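Local coordinates for protein N-acetylglucosamine 2-epimerase (Xylella fastidiosa, PDB 3GT5) that probably epimerises or isomerises sugars, like other N-acylglucosamine 2-epimerases, at residues 333-336 against 337-341. Numbering follows the deposited sequence.
Sequences QWYD and RLWAY
Arg337 folds back over Trp334, one helical turn earlier in helix 329-346. Its guanidinium stands nearly upright on the indole, with the two planes 85° apart. NH1 does most of the touching. It sits over the centre of the ring system, 3.3 Å from Trp334 CD2. Arg337 CZ lies 4.6 Å from the centroid of the six-membered ring of Trp334, almost on the ring normal, which makes a cation-pi contact. Arg337 CD lies over the CE3-CZ3 side of that same face, 3.8 Å from Trp334 CE3. The torsions explain the return path: CG lies between the backbone N and the carbonyl carbon (chi1 77°), and the chain bends at chi3, which brings the guanidinium back over the indole. The backbone O of Gln333 lies above one face of the guanidinium and also accepts the backbone N-H of Arg337.

On another side of the helix, Trp339 turns its pyrrole edge to the face of Tyr335. The pair is offset and edge-to-face, with planes at 75°. Trp339 CD1 comes within 3.3 Å of Tyr335 CZ. A backbone bond joins the same two residues, from Trp339 N to Tyr335 O at 3.0 Å. The phenol OH is hydrogen-bonded to the backbone O of Phe5, and Phe5 also stacks on Trp339.

Helix 329-346 is probably one of the helices of an alpha/alpha barrel, as in relatives of this family, and Trp334 meets Trp285 and Phe277 edge-to-face. The pi cloud of Trp334 probably helps to stabilise the positive charge of Arg337, while the phenol of Tyr335 ties the buried aromatic pair to the N-terminal segment.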
loop_
_atom_site.group_PDB
_atom_site.type_symbol
_atom_site.label_atom_id
_atom_site.label_comp_id
_atom_site.label_asym_id
_atom_site.label_seq_id
_atom_site.Cartn_x
_atom_site.Cartn_y
_atom_site.Cartn_z
ATOM N N GLN A 333 12.351 -13.350 -14.674
ATOM C CA GLN A 333 13.591 -12.595 -14.809
ATOM C C GLN A 333 13.446 -11.205 -14.186
ATOM O O GLN A 333 14.375 -10.724 -13.517
ATOM C CB GLN A 333 14.072 -12.553 -16.259
ATOM C CG GLN A 333 14.573 -13.930 -16.646
ATOM C CD GLN A 333 14.616 -14.190 -18.117
ATOM O OE1 GLN A 333 14.345 -13.317 -18.951
ATOM N NE2 GLN A 333 14.952 -15.434 -18.460
ATOM N N TRP A 334 12.286 -10.575 -14.367
ATOM C CA TRP A 334 12.057 -9.274 -13.697
ATOM C C TRP A 334 12.067 -9.414 -12.183
ATOM O O TRP A 334 12.685 -8.637 -11.480
ATOM C CB TRP A 334 10.766 -8.607 -14.162
ATOM C CG TRP A 334 11.004 -7.748 -15.369
ATOM C CD1 TRP A 334 10.582 -7.981 -16.637
ATOM C CD2 TRP A 334 11.722 -6.510 -15.405
ATOM N NE1 TRP A 334 11.000 -6.977 -17.464
ATOM C CE2 TRP A 334 11.679 -6.044 -16.733
ATOM C CE3 TRP A 334 12.363 -5.734 -14.438
ATOM C CZ2 TRP A 334 12.288 -4.855 -17.126
ATOM C CZ3 TRP A 334 12.964 -4.563 -14.820
ATOM C CH2 TRP A 334 12.923 -4.135 -16.167
ATOM N N TYR A 335 11.344 -10.407 -11.699
ATOM C CA TYR A 335 11.336 -10.746 -10.273
ATOM C C TYR A 335 12.745 -10.866 -9.702
ATOM O O TYR A 335 13.051 -10.277 -8.673
ATOM C CB TYR A 335 10.594 -12.062 -10.079
ATOM C CG TYR A 335 10.458 -12.525 -8.656
ATOM C CD1 TYR A 335 9.471 -12.018 -7.835
ATOM C CD2 TYR A 335 11.314 -13.481 -8.125
ATOM C CE1 TYR A 335 9.330 -12.422 -6.506
ATOM C CE2 TYR A 335 11.186 -13.882 -6.801
ATOM C CZ TYR A 335 10.202 -13.368 -5.992
ATOM O OH TYR A 335 10.101 -13.788 -4.668
ATOM N N ASP A 336 13.587 -11.619 -10.398
ATOM C CA ASP A 336 14.946 -11.890 -9.939
ATOM C C ASP A 336 15.795 -10.633 -9.933
ATOM O O ASP A 336 16.538 -10.407 -9.006
ATOM C CB ASP A 336 15.646 -12.940 -10.828
ATOM C CG ASP A 336 15.092 -14.362 -10.668
ATOM O OD1 ASP A 336 14.315 -14.707 -9.741
ATOM O OD2 ASP A 336 15.485 -15.190 -11.519
ATOM N N ARG A 337 15.687 -9.796 -10.950
ATOM C CA ARG A 337 16.515 -8.582 -10.967
ATOM C C ARG A 337 16.068 -7.531 -9.956
ATOM O O ARG A 337 16.899 -6.790 -9.386
ATOM C CB ARG A 337 16.707 -8.021 -12.402
ATOM C CG ARG A 337 15.584 -7.260 -13.041
ATOM C CD ARG A 337 16.055 -6.665 -14.436
ATOM N NE ARG A 337 16.462 -7.695 -15.412
ATOM C CZ ARG A 337 15.670 -8.364 -16.278
ATOM N NH1 ARG A 337 14.364 -8.153 -16.375
ATOM N NH2 ARG A 337 16.206 -9.271 -17.089
ATOM N N LEU A 338 14.755 -7.465 -9.716
ATOM C CA LEU A 338 14.221 -6.563 -8.703
ATOM C C LEU A 338 14.729 -6.994 -7.335
ATOM O O LEU A 338 15.174 -6.169 -6.546
ATOM C CB LEU A 338 12.671 -6.533 -8.749
ATOM C CG LEU A 338 12.145 -5.670 -9.912
ATOM C CD1 LEU A 338 10.690 -6.028 -10.222
ATOM C CD2 LEU A 338 12.242 -4.194 -9.628
ATOM N N TRP A 339 14.643 -8.293 -7.046
ATOM C CA TRP A 339 15.178 -8.762 -5.759
ATOM C C TRP A 339 16.704 -8.565 -5.659
ATOM O O TRP A 339 17.184 -8.222 -4.596
ATOM C CB TRP A 339 14.823 -10.230 -5.502
ATOM C CG TRP A 339 13.620 -10.442 -4.693
ATOM C CD1 TRP A 339 12.501 -11.141 -5.042
ATOM C CD2 TRP A 339 13.416 -10.005 -3.355
ATOM N NE1 TRP A 339 11.604 -11.139 -4.003
ATOM C CE2 TRP A 339 12.142 -10.454 -2.953
ATOM C CE3 TRP A 339 14.197 -9.293 -2.437
ATOM C CZ2 TRP A 339 11.637 -10.194 -1.683
ATOM C CZ3 TRP A 339 13.688 -9.015 -1.199
ATOM C CH2 TRP A 339 12.421 -9.467 -0.825
ATOM N N ALA A 340 17.441 -8.815 -6.743
ATOM C CA ALA A 340 18.896 -8.646 -6.710
ATOM C C ALA A 340 19.247 -7.216 -6.361
ATOM O O ALA A 340 20.120 -6.966 -5.537
ATOM C CB ALA A 340 19.526 -9.051 -8.012
ATOM N N TYR A 341 18.560 -6.253 -6.998
ATOM C CA TYR A 341 18.730 -4.848 -6.612
ATOM C C TYR A 341 18.386 -4.554 -5.134
ATOM O O TYR A 341 19.132 -3.922 -4.372
ATOM C CB TYR A 341 17.883 -3.955 -7.516
ATOM C CG TYR A 341 17.960 -2.543 -7.063
ATOM C CD1 TYR A 341 19.103 -1.785 -7.297
ATOM C CD2 TYR A 341 16.940 -1.962 -6.339
ATOM C CE1 TYR A 341 19.199 -0.512 -6.829
ATOM C CE2 TYR A 341 17.036 -0.681 -5.848
ATOM C CZ TYR A 341 18.176 0.051 -6.096
ATOM O OH TYR A 341 18.324 1.350 -5.607
#